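Local coordinates for neuraminidase (Influenza A virus, PDB 4K3Y), which is of uncertain function but, as a neuraminidase-like surface protein of a bat influenza A virus, shares the beta-propeller fold of the sialic-acid-cleaving neuraminidases, at residues 106-114 with 122-130. Numbering follows the deposited sequence.
Sequences HDGFQWTVL and VSILYGGII
Val113 and Leu125 form a hydrogen-bonded pair of an antiparallel hairpin, the two inner strands of a four-stranded sheet that makes one blade of the neuraminidase beta-propeller. Both amides of this pair are satisfied: Val113 N gives to Leu125 O at 2.8 Å, in the carbonyl plane, and Leu125 N returns a nearly straight bond to Val113 O (172° at the hydrogen). Two residues further along, Gly127 N reaches Trp111 O at 3.1 Å, more bent; the same oxygen also receives a CA-H...O contact from Tyr126.

At the end of the ladder, where Tyr126 pairs with Thr112 without backbone hydrogen bonds, its side chain ties the strand to the turn at 107-110. With CG anti to the backbone N (chi1 -168°), the ring is carried toward that turn, and Tyr126 OH donates to the syn lone pair of Asp107 OD2 at 2.6 Å. Carboxylate and ring planes stand 71° apart. The other oxygen, Asp107 OD1, accepts from Phe109 N (2.7 Å) and Gln110 N (3.0 Å), the first closing an Asx turn, so three donors grip the buried carboxylate and fix its rotation. Gln110 CB sits over one face of the Tyr126 ring, toward its rim, as a CH-pi contact 3.8 Å from the centroid of that ring.

On the Tyr126 side of the sheet, Leu114 and Ile124 lie alongside each other, pointing the same way. Nearer the tyrosine, Thr112 turns CG2 to Ile124 CG2 and sets Thr112 OG1 at the ring edge, 3.3 Å from Tyr126 CD1.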
loop_
_atom_site.group_PDB
_atom_site.type_symbol
_atom_site.label_atom_id
_atom_site.label_comp_id
_atom_site.label_asym_id
_atom_site.label_seq_id
_atom_site.Cartn_x
_atom_site.Cartn_y
_atom_site.Cartn_z
ATOM N N HIS C 106 -17.866 -7.098 10.484
ATOM C CA HIS C 106 -17.738 -7.514 9.069
ATOM C C HIS C 106 -18.510 -8.810 8.795
ATOM O O HIS C 106 -18.350 -9.792 9.521
ATOM C CB HIS C 106 -16.267 -7.664 8.698
ATOM C CG HIS C 106 -16.024 -7.862 7.228
ATOM N ND1 HIS C 106 -16.339 -9.024 6.577
ATOM C CD2 HIS C 106 -15.468 -7.032 6.315
ATOM C CE1 HIS C 106 -16.005 -8.904 5.291
ATOM N NE2 HIS C 106 -15.481 -7.710 5.114
ATOM N N ASP C 107 -19.319 -8.828 7.735
ATOM C CA ASP C 107 -20.257 -9.943 7.519
ATOM C C ASP C 107 -19.764 -10.956 6.491
ATOM O O ASP C 107 -20.444 -11.940 6.219
ATOM C CB ASP C 107 -21.652 -9.440 7.106
ATOM C CG ASP C 107 -21.619 -8.600 5.835
ATOM O OD1 ASP C 107 -20.562 -8.562 5.148
ATOM O OD2 ASP C 107 -22.668 -7.982 5.518
ATOM N N GLY C 108 -18.589 -10.711 5.919
ATOM C CA GLY C 108 -18.052 -11.579 4.886
ATOM C C GLY C 108 -17.980 -10.839 3.565
ATOM O O GLY C 108 -17.138 -11.133 2.705
ATOM N N PHE C 109 -18.866 -9.857 3.421
ATOM C CA PHE C 109 -18.912 -9.016 2.229
ATOM C C PHE C 109 -18.235 -7.679 2.487
ATOM O O PHE C 109 -17.205 -7.373 1.886
ATOM C CB PHE C 109 -20.362 -8.824 1.778
ATOM C CG PHE C 109 -21.149 -10.098 1.775
ATOM C CD1 PHE C 109 -20.779 -11.151 0.938
ATOM C CD2 PHE C 109 -22.238 -10.262 2.621
ATOM C CE1 PHE C 109 -21.487 -12.343 0.940
ATOM C CE2 PHE C 109 -22.950 -11.447 2.634
ATOM C CZ PHE C 109 -22.575 -12.492 1.789
ATOM N N GLN C 110 -18.799 -6.890 3.396
ATOM C CA GLN C 110 -18.211 -5.593 3.702
ATOM C C GLN C 110 -18.136 -5.240 5.199
ATOM O O GLN C 110 -18.796 -5.867 6.053
ATOM C CB GLN C 110 -18.957 -4.498 2.941
ATOM C CG GLN C 110 -18.086 -3.737 1.969
ATOM C CD GLN C 110 -18.062 -4.359 0.604
ATOM O OE1 GLN C 110 -18.980 -5.085 0.228
ATOM N NE2 GLN C 110 -17.008 -4.086 -0.149
ATOM N N TRP C 111 -17.319 -4.233 5.508
ATOM C CA TRP C 111 -17.320 -3.631 6.837
ATOM C C TRP C 111 -18.559 -2.760 7.076
ATOM O O TRP C 111 -18.851 -1.824 6.299
ATOM C CB TRP C 111 -16.069 -2.771 7.057
ATOM C CG TRP C 111 -14.855 -3.568 7.312
ATOM C CD1 TRP C 111 -13.843 -3.823 6.434
ATOM C CD2 TRP C 111 -14.506 -4.231 8.536
ATOM N NE1 TRP C 111 -12.886 -4.611 7.032
ATOM C CE2 TRP C 111 -13.265 -4.872 8.325
ATOM C CE3 TRP C 111 -15.120 -4.341 9.787
ATOM C CZ2 TRP C 111 -12.627 -5.624 9.322
ATOM C CZ3 TRP C 111 -14.482 -5.090 10.781
ATOM C CH2 TRP C 111 -13.253 -5.721 10.537
ATOM N N THR C 112 -19.278 -3.072 8.155
ATOM C CA THR C 112 -20.302 -2.188 8.696
ATOM C C THR C 112 -19.692 -1.317 9.808
ATOM O O THR C 112 -19.048 -1.816 10.742
ATOM C CB THR C 112 -21.475 -2.983 9.269
ATOM O OG1 THR C 112 -21.979 -3.889 8.272
ATOM C CG2 THR C 112 -22.569 -2.031 9.725
ATOM N N VAL C 113 -19.887 -0.010 9.703
ATOM C CA VAL C 113 -19.361 0.905 10.701
ATOM C C VAL C 113 -20.462 1.813 11.246
ATOM O O VAL C 113 -21.031 2.628 10.510
ATOM C CB VAL C 113 -18.242 1.772 10.108
ATOM C CG1 VAL C 113 -17.794 2.832 11.111
ATOM C CG2 VAL C 113 -17.070 0.902 9.673
ATOM N N LEU C 114 -20.771 1.670 12.534
ATOM C CA LEU C 114 -21.691 2.603 13.183
ATOM C C LEU C 114 -20.909 3.725 13.833
ATOM O O LEU C 114 -20.067 3.478 14.693
ATOM C CB LEU C 114 -22.567 1.910 14.216
ATOM C CG LEU C 114 -23.446 0.834 13.587
ATOM C CD1 LEU C 114 -22.755 -0.525 13.688
ATOM C CD2 LEU C 114 -24.825 0.810 14.224
ATOM N N VAL C 122 -26.669 8.444 14.783
ATOM C CA VAL C 122 -25.753 7.422 14.317
ATOM C C VAL C 122 -25.865 7.228 12.811
ATOM O O VAL C 122 -26.939 6.929 12.297
ATOM C CB VAL C 122 -25.993 6.092 15.027
ATOM C CG1 VAL C 122 -25.231 4.973 14.326
ATOM C CG2 VAL C 122 -25.583 6.214 16.489
ATOM N N SER C 123 -24.756 7.408 12.106
ATOM C CA SER C 123 -24.718 7.096 10.686
ATOM C C SER C 123 -24.199 5.675 10.525
ATOM O O SER C 123 -23.313 5.241 11.262
ATOM C CB SER C 123 -23.863 8.111 9.908
ATOM O OG SER C 123 -22.549 8.231 10.435
ATOM N N ILE C 124 -24.783 4.932 9.593
ATOM C CA ILE C 124 -24.298 3.581 9.305
ATOM C C ILE C 124 -23.608 3.519 7.940
ATOM O O ILE C 124 -24.188 3.895 6.914
ATOM C CB ILE C 124 -25.423 2.528 9.388
ATOM C CG1 ILE C 124 -26.168 2.666 10.724
ATOM C CG2 ILE C 124 -24.851 1.122 9.195
ATOM C CD1 ILE C 124 -27.260 1.644 10.941
ATOM N N LEU C 125 -22.357 3.063 7.932
ATOM C CA LEU C 125 -21.627 2.910 6.676
ATOM C C LEU C 125 -21.354 1.440 6.352
ATOM O O LEU C 125 -20.882 0.677 7.203
ATOM C CB LEU C 125 -20.334 3.732 6.669
ATOM C CG LEU C 125 -20.489 5.244 6.841
ATOM C CD1 LEU C 125 -20.435 5.617 8.327
ATOM C CD2 LEU C 125 -19.441 5.997 6.052
ATOM N N TYR C 126 -21.680 1.054 5.120
ATOM C CA TYR C 126 -21.447 -0.299 4.630
ATOM C C TYR C 126 -20.561 -0.198 3.391
ATOM O O TYR C 126 -20.955 0.414 2.397
ATOM C CB TYR C 126 -22.776 -0.934 4.283
ATOM C CG TYR C 126 -22.687 -2.410 4.038
ATOM C CD1 TYR C 126 -22.574 -3.295 5.099
ATOM C CD2 TYR C 126 -22.723 -2.924 2.744
ATOM C CE1 TYR C 126 -22.504 -4.660 4.886
ATOM C CE2 TYR C 126 -22.650 -4.291 2.514
ATOM C CZ TYR C 126 -22.538 -5.160 3.589
ATOM O OH TYR C 126 -22.459 -6.524 3.378
ATOM N N GLY C 127 -19.375 -0.803 3.435
ATOM C CA GLY C 127 -18.302 -0.356 2.561
ATOM C C GLY C 127 -18.012 1.041 3.066
ATOM O O GLY C 127 -17.946 1.263 4.293
ATOM N N GLY C 128 -17.868 2.001 2.161
ATOM C CA GLY C 128 -17.791 3.384 2.601
ATOM C C GLY C 128 -19.104 4.107 2.399
ATOM O O GLY C 128 -19.158 5.332 2.502
ATOM N N ILE C 129 -20.153 3.336 2.119
ATOM C CA ILE C 129 -21.449 3.871 1.712
ATOM C C ILE C 129 -22.405 4.029 2.895
ATOM O O ILE C 129 -22.644 3.071 3.640
ATOM C CB ILE C 129 -22.131 2.926 0.699
ATOM C CG1 ILE C 129 -21.185 2.572 -0.451
ATOM C CG2 ILE C 129 -23.435 3.522 0.186
ATOM C CD1 ILE C 129 -20.770 3.745 -1.279
ATOM N N ILE C 130 -22.962 5.228 3.054
ATOM C CA ILE C 130 -23.992 5.458 4.066
ATOM C C ILE C 130 -25.236 4.662 3.695
ATOM O O ILE C 130 -25.760 4.796 2.590
ATOM C CB ILE C 130 -24.330 6.949 4.201
ATOM C CG1 ILE C 130 -23.142 7.689 4.800
ATOM C CG2 ILE C 130 -25.551 7.151 5.087
ATOM C CD1 ILE C 130 -23.240 9.162 4.617
#